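Local coordinates for protein myosin-2 (Saccharomyces cerevisiae, PDB 6IXO) that carries organelles and other cargo along polarized actin cables as a class V myosin, here represented by the globular tail domain that binds cargo receptors, at residues A[112-117]-A[387-392]; A[168-173]-A[235-240]; A[250-255]-A[291-296]. All coordinates share one frame; numbering follows the deposited sequence.

Contact 1: A[112-117]-A[387-392]; sequences YSFVVF and RKFDQV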
loop_
_atom_site.group_PDB
_atom_site.type_symbol
_atom_site.label_atom_id
_atom_site.label_comp_id
_atom_site.label_asym_id
_atom_site.label_seq_id
_atom_site.Cartn_x
_atom_site.Cartn_y
_atom_site.Cartn_z
ATOM N N TYR A 112 -8.915 -14.537 4.314
ATOM C CA TYR A 112 -9.971 -14.429 3.324
ATOM C C TYR A 112 -9.902 -15.637 2.423
ATOM O O TYR A 112 -10.909 -16.272 2.106
ATOM C CB TYR A 112 -9.837 -13.102 2.533
ATOM C CG TYR A 112 -10.829 -13.017 1.385
ATOM C CD1 TYR A 112 -12.182 -12.759 1.628
ATOM C CD2 TYR A 112 -10.428 -13.234 0.071
ATOM C CE1 TYR A 112 -13.112 -12.726 0.583
ATOM C CE2 TYR A 112 -11.344 -13.167 -0.990
ATOM C CZ TYR A 112 -12.689 -12.926 -0.725
ATOM O OH TYR A 112 -13.598 -12.848 -1.770
ATOM N N SER A 113 -8.681 -16.010 2.061
ATOM C CA SER A 113 -8.488 -17.138 1.177
ATOM C C SER A 113 -8.984 -18.428 1.840
ATOM O O SER A 113 -9.535 -19.312 1.186
ATOM C CB SER A 113 -7.005 -17.259 0.779
ATOM O OG SER A 113 -6.568 -16.026 0.145
ATOM N N PHE A 114 -8.774 -18.530 3.142
ATOM C CA PHE A 114 -9.294 -19.697 3.839
ATOM C C PHE A 114 -10.823 -19.751 3.781
ATOM O O PHE A 114 -11.403 -20.804 3.592
ATOM C CB PHE A 114 -8.862 -19.726 5.303
ATOM C CG PHE A 114 -9.570 -20.819 6.064
ATOM C CD1 PHE A 114 -9.262 -22.130 5.804
ATOM C CD2 PHE A 114 -10.608 -20.528 6.936
ATOM C CE1 PHE A 114 -9.954 -23.180 6.443
ATOM C CE2 PHE A 114 -11.304 -21.579 7.585
ATOM C CZ PHE A 114 -10.969 -22.885 7.325
ATOM N N VAL A 115 -11.471 -18.610 4.016
ATOM C CA VAL A 115 -12.925 -18.597 4.099
ATOM C C VAL A 115 -13.504 -18.938 2.734
ATOM O O VAL A 115 -14.465 -19.696 2.632
ATOM C CB VAL A 115 -13.439 -17.234 4.619
ATOM C CG1 VAL A 115 -14.955 -17.158 4.575
ATOM C CG2 VAL A 115 -12.945 -17.043 6.056
ATOM N N VAL A 116 -12.885 -18.418 1.679
ATOM C CA VAL A 116 -13.306 -18.760 0.320
ATOM C C VAL A 116 -13.174 -20.246 0.106
ATOM O O VAL A 116 -14.064 -20.893 -0.448
ATOM C CB VAL A 116 -12.457 -17.993 -0.743
ATOM C CG1 VAL A 116 -12.670 -18.596 -2.146
ATOM C CG2 VAL A 116 -12.824 -16.541 -0.702
ATOM N N PHE A 117 -12.060 -20.797 0.580
ATOM C CA PHE A 117 -11.836 -22.220 0.437
ATOM C C PHE A 117 -12.894 -22.994 1.223
ATOM O O PHE A 117 -13.409 -24.028 0.755
ATOM C CB PHE A 117 -10.432 -22.598 0.922
ATOM C CG PHE A 117 -10.282 -24.057 1.248
ATOM C CD1 PHE A 117 -10.055 -24.982 0.248
ATOM C CD2 PHE A 117 -10.392 -24.505 2.556
ATOM C CE1 PHE A 117 -9.919 -26.315 0.533
ATOM C CE2 PHE A 117 -10.263 -25.855 2.852
ATOM C CZ PHE A 117 -10.027 -26.763 1.836
ATOM N N ARG A 387 -5.599 -17.481 -2.577
ATOM C CA ARG A 387 -4.608 -18.494 -2.243
ATOM C C ARG A 387 -5.263 -19.896 -2.153
ATOM O O ARG A 387 -6.095 -20.155 -1.273
ATOM C CB ARG A 387 -3.901 -18.092 -0.930
ATOM C CG ARG A 387 -3.340 -16.627 -0.958
ATOM C CD ARG A 387 -2.608 -16.206 0.360
ATOM N NE ARG A 387 -1.753 -15.030 0.107
ATOM C CZ ARG A 387 -1.147 -14.269 1.027
ATOM N NH1 ARG A 387 -1.289 -14.508 2.331
ATOM N NH2 ARG A 387 -0.398 -13.231 0.629
ATOM N N LYS A 388 -4.935 -20.775 -3.089
ATOM C CA LYS A 388 -5.454 -22.155 -3.018
ATOM C C LYS A 388 -4.963 -22.796 -1.729
ATOM O O LYS A 388 -3.777 -22.737 -1.421
ATOM C CB LYS A 388 -5.031 -22.985 -4.231
ATOM C CG LYS A 388 -5.400 -22.349 -5.571
ATOM C CD LYS A 388 -6.904 -22.059 -5.698
ATOM C CE LYS A 388 -7.707 -23.317 -6.061
ATOM N NZ LYS A 388 -9.071 -22.971 -6.569
ATOM N N PHE A 389 -5.869 -23.375 -0.949
ATOM C CA PHE A 389 -5.485 -23.817 0.381
ATOM C C PHE A 389 -5.077 -25.268 0.450
ATOM O O PHE A 389 -5.870 -26.171 0.184
ATOM C CB PHE A 389 -6.608 -23.541 1.379
ATOM C CG PHE A 389 -6.283 -22.432 2.308
ATOM C CD1 PHE A 389 -5.789 -22.699 3.572
ATOM C CD2 PHE A 389 -6.380 -21.107 1.887
ATOM C CE1 PHE A 389 -5.433 -21.661 4.423
ATOM C CE2 PHE A 389 -6.026 -20.064 2.727
ATOM C CZ PHE A 389 -5.555 -20.341 4.000
ATOM N N ASP A 390 -3.816 -25.483 0.791
ATOM C CA ASP A 390 -3.347 -26.814 1.118
ATOM C C ASP A 390 -3.247 -26.847 2.630
ATOM O O ASP A 390 -2.723 -25.915 3.241
ATOM C CB ASP A 390 -2.006 -27.131 0.446
ATOM N N GLN A 391 -3.789 -27.900 3.230
ATOM C CA GLN A 391 -3.864 -27.991 4.679
ATOM C C GLN A 391 -2.464 -28.075 5.264
ATOM O O GLN A 391 -1.739 -29.028 4.996
ATOM C CB GLN A 391 -4.705 -29.200 5.085
ATOM C CG GLN A 391 -6.165 -29.107 4.653
ATOM C CD GLN A 391 -7.073 -28.600 5.763
ATOM O OE1 GLN A 391 -7.360 -29.318 6.724
ATOM N NE2 GLN A 391 -7.531 -27.359 5.637
ATOM N N VAL A 392 -2.079 -27.067 6.044
ATOM C CA VAL A 392 -0.737 -27.035 6.629
ATOM C C VAL A 392 -0.740 -27.446 8.108
ATOM O O VAL A 392 -1.635 -27.056 8.866
ATOM C CB VAL A 392 -0.090 -25.630 6.498
ATOM C CG1 VAL A 392 1.338 -25.637 7.023
ATOM C CG2 VAL A 392 -0.102 -25.165 5.054
HETATM O O HOH W 1 -8.851 -19.845 -1.558
#
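F389 lays one face of its ring over CA of F114, with CB of S113 at its edge, and the dense half of the contact is built around it. Its CE2 comes within 3.2 Å of the backbone N of F114. The F114 ring completes a T-shaped pair by turning its edge to the F389 face, with planes at 70° and centroids 5.6 Å apart. I59 of helix 53-67 touches both side chains. CB of F389 in turn sits over a face of F117, 3.7 Å from CG, which adds a CH-pi contact.

Polar links are lighter. The N of R387 gives a weak hydrogen bond of 3.2 Å to OG of S113, a hydroxyl also bonded to the carbonyl of R109, and one water donates to both S113 O and R387 O. R387 stretches away to a salt bridge with E222.

Beyond F117 order fades: Q391 NE2 only approaches F117 CE2, at 4.2 Å, and both D390 and Q391 are poorly ordered. The whole exemplifies an extended segment pinned to a helix by an aromatic side chain, here the loop between helix 336-350 and helix 403-415 lying against helix 97-124 of the cargo-binding tail.

Contact 2: A[168-173]-A[235-240]; sequences KQLQKK and NYVDAI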
loop_
_atom_site.group_PDB
_atom_site.type_symbol
_atom_site.label_atom_id
_atom_site.label_comp_id
_atom_site.label_asym_id
_atom_site.label_seq_id
_atom_site.Cartn_x
_atom_site.Cartn_y
_atom_site.Cartn_z
ATOM N N LYS A 168 0.467 10.084 3.632
ATOM C CA LYS A 168 0.836 11.156 4.567
ATOM C C LYS A 168 2.333 11.168 4.859
ATOM O O LYS A 168 2.916 12.227 5.025
ATOM C CB LYS A 168 0.065 11.039 5.884
ATOM C CG LYS A 168 -1.450 11.027 5.721
ATOM C CD LYS A 168 -1.975 12.312 5.094
ATOM C CE LYS A 168 -3.514 12.281 4.935
ATOM N NZ LYS A 168 -4.249 12.254 6.240
ATOM N N GLN A 169 2.952 9.999 4.992
ATOM C CA GLN A 169 4.402 9.955 5.200
ATOM C C GLN A 169 5.108 10.543 4.017
ATOM O O GLN A 169 6.119 11.229 4.175
ATOM C CB GLN A 169 4.910 8.509 5.410
ATOM C CG GLN A 169 4.622 7.985 6.809
ATOM C CD GLN A 169 5.571 6.854 7.239
ATOM O OE1 GLN A 169 6.329 6.318 6.425
ATOM N NE2 GLN A 169 5.548 6.512 8.539
ATOM N N LEU A 170 4.575 10.301 2.821
ATOM C CA LEU A 170 5.148 10.990 1.643
ATOM C C LEU A 170 4.851 12.479 1.575
ATOM O O LEU A 170 5.689 13.266 1.106
ATOM C CB LEU A 170 4.669 10.335 0.353
ATOM C CG LEU A 170 5.352 9.021 0.041
ATOM C CD1 LEU A 170 4.575 8.347 -1.087
ATOM C CD2 LEU A 170 6.826 9.209 -0.362
ATOM N N GLN A 171 3.670 12.910 2.002
ATOM C CA GLN A 171 3.390 14.336 2.043
ATOM C C GLN A 171 4.471 14.988 2.915
ATOM O O GLN A 171 4.972 16.073 2.611
ATOM C CB GLN A 171 1.975 14.628 2.584
ATOM C CG GLN A 171 1.502 16.089 2.384
ATOM C CD GLN A 171 0.804 16.307 1.051
ATOM O OE1 GLN A 171 0.190 15.387 0.503
ATOM N NE2 GLN A 171 0.909 17.526 0.509
ATOM N N LYS A 172 4.846 14.290 3.977
ATOM C CA LYS A 172 5.817 14.788 4.938
ATOM C C LYS A 172 7.253 14.855 4.374
ATOM O O LYS A 172 8.014 15.765 4.681
ATOM C CB LYS A 172 5.788 13.864 6.187
ATOM C CG LYS A 172 6.685 14.375 7.355
ATOM C CD LYS A 172 6.716 13.365 8.539
ATOM C CE LYS A 172 7.385 14.034 9.747
ATOM N NZ LYS A 172 7.882 13.066 10.755
ATOM N N LYS A 173 7.634 13.855 3.582
ATOM C CA LYS A 173 9.033 13.719 3.176
ATOM C C LYS A 173 9.328 14.094 1.732
ATOM O O LYS A 173 10.406 14.628 1.458
ATOM C CB LYS A 173 9.504 12.292 3.411
ATOM C CG LYS A 173 9.269 11.880 4.851
ATOM C CD LYS A 173 9.770 10.514 5.201
ATOM C CE LYS A 173 9.527 10.253 6.691
ATOM N NZ LYS A 173 10.165 8.989 7.101
ATOM N N ASN A 235 2.140 8.415 -8.427
ATOM C CA ASN A 235 1.197 9.436 -8.916
ATOM C C ASN A 235 0.975 10.540 -7.894
ATOM O O ASN A 235 0.860 11.744 -8.251
ATOM C CB ASN A 235 -0.160 8.835 -9.274
ATOM C CG ASN A 235 -0.127 8.137 -10.614
ATOM O OD1 ASN A 235 0.478 8.646 -11.536
ATOM N ND2 ASN A 235 -0.814 6.991 -10.734
ATOM N N TYR A 236 0.890 10.111 -6.641
ATOM C CA TYR A 236 0.685 11.009 -5.511
ATOM C C TYR A 236 1.888 11.963 -5.365
ATOM O O TYR A 236 1.728 13.169 -5.255
ATOM C CB TYR A 236 0.513 10.227 -4.214
ATOM C CG TYR A 236 0.036 11.107 -3.059
ATOM C CD1 TYR A 236 -1.293 11.534 -2.992
ATOM C CD2 TYR A 236 0.897 11.461 -2.024
ATOM C CE1 TYR A 236 -1.754 12.353 -1.913
ATOM C CE2 TYR A 236 0.446 12.239 -0.904
ATOM C CZ TYR A 236 -0.858 12.700 -0.892
ATOM O OH TYR A 236 -1.292 13.431 0.181
ATOM N N VAL A 237 3.083 11.398 -5.330
ATOM C CA VAL A 237 4.302 12.231 -5.266
ATOM C C VAL A 237 4.328 13.246 -6.423
ATOM O O VAL A 237 4.625 14.423 -6.248
ATOM C CB VAL A 237 5.545 11.328 -5.315
ATOM C CG1 VAL A 237 6.803 12.128 -5.642
ATOM C CG2 VAL A 237 5.684 10.550 -3.981
ATOM N N ASP A 238 4.016 12.769 -7.613
ATOM C CA ASP A 238 3.974 13.623 -8.792
ATOM C C ASP A 238 3.046 14.819 -8.562
ATOM O O ASP A 238 3.424 15.963 -8.807
ATOM C CB ASP A 238 3.516 12.790 -9.989
ATOM C CG ASP A 238 3.778 13.468 -11.347
ATOM O OD1 ASP A 238 4.899 13.933 -11.592
ATOM O OD2 ASP A 238 2.850 13.527 -12.157
ATOM N N ALA A 239 1.819 14.552 -8.098
ATOM C CA ALA A 239 0.800 15.614 -7.961
ATOM C C ALA A 239 1.232 16.622 -6.917
ATOM O O ALA A 239 1.279 17.842 -7.193
ATOM C CB ALA A 239 -0.635 14.988 -7.548
ATOM N N ILE A 240 1.589 16.130 -5.724
ATOM C CA ILE A 240 1.802 17.065 -4.609
ATOM C C ILE A 240 3.108 17.847 -4.836
ATOM O O ILE A 240 3.186 19.026 -4.475
ATOM C CB ILE A 240 1.866 16.363 -3.214
ATOM C CG1 ILE A 240 3.080 15.443 -3.112
ATOM C CG2 ILE A 240 0.516 15.643 -2.896
ATOM C CD1 ILE A 240 3.241 14.837 -1.678
#
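OE1 of Q171 meets the hydroxyl of Y236 at 2.5 Å. The separation is too short to be trusted in detail, Q171 being modelled in two conformers. The two groups meet tip to tip, with amide and ring planes 77° apart. A sharp bend at chi2 (89°) turns the Q171 amide back toward the other helix, although its CB starts out alongside. CG2 of I240 packs in the same corner, 3.4 Å from Q171 OE1 and over one face of the Y236 ring, so the amide oxygen has the methyl group at about a right angle to the hydroxyl. A phenylalanine in place of Y236 would probably leave Q171 OE1 without its hydroxyl mate and its amide freer to turn.

The remainder is apolar. CD1 of L170 touches CG2 of V237 at 3.8 Å, the two side chains crossing at about a right angle. CG1 of I240 lies between its own backbone N and carbonyl carbon, and CD1 reaches CA of Q171 at 3.8 Å.

The two helical segments run in broadly the same direction, crossing at -40°, and the axes of these short segments come within 10.3 Å. Helix 134-180 thus packs on helix 223-247, while helix 202-218 flanks L170 through I205 and F208 and the loop residue P372 touches Y236 and I240.

Contact 3: A[250-255]-A[291-296]; sequences NFLSWK and KLLQVR. With SO4 (sulfate ion), chain E.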
loop_
_atom_site.group_PDB
_atom_site.type_symbol
_atom_site.label_atom_id
_atom_site.label_comp_id
_atom_site.label_asym_id
_atom_site.label_seq_id
_atom_site.Cartn_x
_atom_site.Cartn_y
_atom_site.Cartn_z
ATOM N N ASN A 250 9.812 32.648 -6.924
ATOM C CA ASN A 250 11.203 33.141 -6.997
ATOM C C ASN A 250 12.161 31.956 -6.811
ATOM O O ASN A 250 12.987 31.949 -5.896
ATOM C CB ASN A 250 11.430 34.232 -5.941
ATOM C CG ASN A 250 12.824 34.798 -5.989
ATOM O OD1 ASN A 250 13.473 34.754 -7.031
ATOM N ND2 ASN A 250 13.301 35.318 -4.861
ATOM N N PHE A 251 12.043 30.947 -7.682
ATOM C CA PHE A 251 12.638 29.655 -7.375
ATOM C C PHE A 251 12.978 28.841 -8.610
ATOM O O PHE A 251 14.009 28.170 -8.662
ATOM C CB PHE A 251 11.646 28.889 -6.490
ATOM C CG PHE A 251 12.118 27.536 -6.020
ATOM C CD1 PHE A 251 12.908 27.417 -4.880
ATOM C CD2 PHE A 251 11.706 26.372 -6.682
ATOM C CE1 PHE A 251 13.296 26.151 -4.414
ATOM C CE2 PHE A 251 12.068 25.112 -6.205
ATOM C CZ PHE A 251 12.860 25.009 -5.061
ATOM N N LEU A 252 12.088 28.869 -9.589
ATOM C CA LEU A 252 12.249 28.040 -10.784
ATOM C C LEU A 252 13.331 28.673 -11.667
ATOM O O LEU A 252 13.294 29.861 -11.924
ATOM C CB LEU A 252 10.929 27.929 -11.546
ATOM C CG LEU A 252 9.716 27.463 -10.696
ATOM C CD1 LEU A 252 8.473 27.773 -11.469
ATOM C CD2 LEU A 252 9.874 25.934 -10.476
ATOM N N SER A 253 14.310 27.872 -12.061
ATOM C CA SER A 253 15.509 28.359 -12.737
ATOM C C SER A 253 16.150 27.160 -13.429
ATOM O O SER A 253 15.778 25.991 -13.168
ATOM C CB SER A 253 16.505 28.962 -11.760
ATOM O OG SER A 253 17.056 27.941 -10.914
ATOM N N TRP A 254 17.113 27.443 -14.280
ATOM C CA TRP A 254 17.855 26.368 -14.902
ATOM C C TRP A 254 18.527 25.450 -13.871
ATOM O O TRP A 254 18.424 24.195 -13.951
ATOM C CB TRP A 254 18.905 26.952 -15.865
ATOM C CG TRP A 254 19.695 25.866 -16.536
ATOM C CD1 TRP A 254 19.411 25.264 -17.745
ATOM C CD2 TRP A 254 20.893 25.243 -16.041
ATOM N NE1 TRP A 254 20.359 24.290 -18.014
ATOM C CE2 TRP A 254 21.269 24.246 -16.986
ATOM C CE3 TRP A 254 21.673 25.410 -14.893
ATOM C CZ2 TRP A 254 22.420 23.440 -16.824
ATOM C CZ3 TRP A 254 22.812 24.597 -14.729
ATOM C CH2 TRP A 254 23.166 23.623 -15.687
ATOM N N LYS A 255 19.212 26.041 -12.897
ATOM C CA LYS A 255 19.855 25.219 -11.862
ATOM C C LYS A 255 18.876 24.351 -11.098
ATOM O O LYS A 255 19.154 23.193 -10.848
ATOM C CB LYS A 255 20.614 26.079 -10.874
ATOM C CG LYS A 255 21.894 26.683 -11.474
ATOM C CD LYS A 255 22.561 27.653 -10.484
ATOM C CE LYS A 255 23.849 28.167 -10.977
ATOM N NZ LYS A 255 24.592 28.878 -9.886
ATOM N N LYS A 291 12.185 19.252 -17.592
ATOM C CA LYS A 291 12.605 19.553 -18.990
ATOM C C LYS A 291 12.332 21.019 -19.315
ATOM O O LYS A 291 13.163 21.724 -19.884
ATOM C CB LYS A 291 11.882 18.667 -19.995
ATOM C CG LYS A 291 12.431 17.226 -20.026
ATOM C CD LYS A 291 11.543 16.258 -20.814
ATOM C CE LYS A 291 12.214 14.893 -21.044
ATOM N NZ LYS A 291 12.821 14.300 -19.812
ATOM N N LEU A 292 11.152 21.483 -18.924
ATOM C CA LEU A 292 10.741 22.841 -19.242
ATOM C C LEU A 292 11.768 23.816 -18.666
ATOM O O LEU A 292 12.113 24.842 -19.280
ATOM C CB LEU A 292 9.331 23.122 -18.681
ATOM C CG LEU A 292 8.757 24.543 -18.896
ATOM C CD1 LEU A 292 7.242 24.522 -18.856
ATOM C CD2 LEU A 292 9.239 25.510 -17.808
ATOM N N LEU A 293 12.248 23.499 -17.473
ATOM C CA LEU A 293 13.156 24.381 -16.766
ATOM C C LEU A 293 14.549 24.378 -17.405
ATOM O O LEU A 293 15.357 25.256 -17.119
ATOM C CB LEU A 293 13.240 23.980 -15.309
ATOM C CG LEU A 293 11.961 24.198 -14.482
ATOM C CD1 LEU A 293 12.238 23.840 -13.001
ATOM C CD2 LEU A 293 11.513 25.670 -14.583
ATOM N N GLN A 294 14.799 23.422 -18.291
ATOM C CA GLN A 294 16.136 23.280 -18.861
ATOM C C GLN A 294 16.257 23.632 -20.319
ATOM O O GLN A 294 17.338 24.082 -20.770
ATOM C CB GLN A 294 16.621 21.831 -18.664
ATOM C CG GLN A 294 16.922 21.499 -17.203
ATOM C CD GLN A 294 17.356 20.073 -17.023
ATOM O OE1 GLN A 294 16.536 19.189 -16.789
ATOM N NE2 GLN A 294 18.652 19.832 -17.156
ATOM N N VAL A 295 15.191 23.424 -21.087
ATOM C CA VAL A 295 15.317 23.630 -22.540
ATOM C C VAL A 295 15.253 25.120 -22.904
ATOM O O VAL A 295 14.794 25.954 -22.117
ATOM C CB VAL A 295 14.228 22.874 -23.325
ATOM C CG1 VAL A 295 14.375 21.369 -23.106
ATOM C CG2 VAL A 295 12.847 23.356 -22.900
ATOM N N ARG A 296 15.694 25.433 -24.108
ATOM C CA ARG A 296 15.704 26.801 -24.583
ATOM C C ARG A 296 14.278 27.287 -24.729
ATOM O O ARG A 296 13.400 26.561 -25.212
ATOM C CB ARG A 296 16.443 26.889 -25.905
ATOM C CG ARG A 296 17.177 28.194 -26.102
ATOM C CD ARG A 296 17.853 28.237 -27.451
ATOM N NE ARG A 296 16.898 28.239 -28.544
ATOM C CZ ARG A 296 17.234 28.214 -29.831
ATOM N NH1 ARG A 296 18.521 28.209 -30.183
ATOM N NH2 ARG A 296 16.288 28.207 -30.769
HETATM S S SO4 E . 17.953 28.302 -33.883
HETATM O O1 SO4 E . 16.619 28.855 -33.670
HETATM O O2 SO4 E . 18.721 29.197 -34.744
HETATM O O3 SO4 E . 18.625 28.155 -32.597
HETATM O O4 SO4 E . 17.842 26.991 -34.514
#
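L293 and W254 meet where helix 254-273 begins beside helix 284-294. The carbonyl O of L293 receives a CA-H...O contact from W254, 3.5 Å from its CA, with 157° at the hydrogen; no conventional hydrogen bond joins the two segments. The W254 side chain leaves with CG anti to the backbone N (chi1 -180°), which carries the indole over toward Q294. There the carbonyl O of Q294 lies at the ring edge, near its plane, 3.9 Å from CD1.

On the other flank L252 and L293 adopt the same first torsion, each with CG beside its own backbone N and anti to the carbonyl carbon. The two side chains pass at a slant, CB of L252 resting 3.8 Å from CD2 of L293, while CD2 of L252 and CD1 of L293 lie 4.0 Å apart. L321 of helix 315-323 also touches L252. Between these groups S253 brings its carbonyl O against CB of L293; its CB points away, and OG caps the helix by accepting from the backbone N of R256.

Farther along, R296 bends at chi3 and presents its guanidinium edge to a sulfate, probably from the crystallisation liquor. NH2 bonds O1 at 3.0 Å; the closer approach of NH1 to O3 is too short to be trusted. NE is paired with D302. The chemistry implies a junction held by leucine contacts and a CH...O approach, while the conventional hydrogen bonds found here lie within 291-296 or go to partners such as R256, Q326 and D302.

From the N terminus, helix 97-124 supplies the first half of contact 1, whose partner arrives some 270 residues later, so this contact closes the longest loop and encloses the other two. Within it, helix 134-180 follows and meets helix 223-247 in contact 2, closing a loop of about 60 residues. The chain then enters helix 254-273, and helix 284-294 returns to its start in contact 3. Contacts 2 and 3 are in series and do not cross; their nearest atoms are about 11 Å apart. Contacts 1 and 3 lie on opposite sides of the chain's centre. Together they tie the loop before the last helix to helix 97-124, helix 134-180 to helix 223-247, and helix 254-273 to helix 284-294.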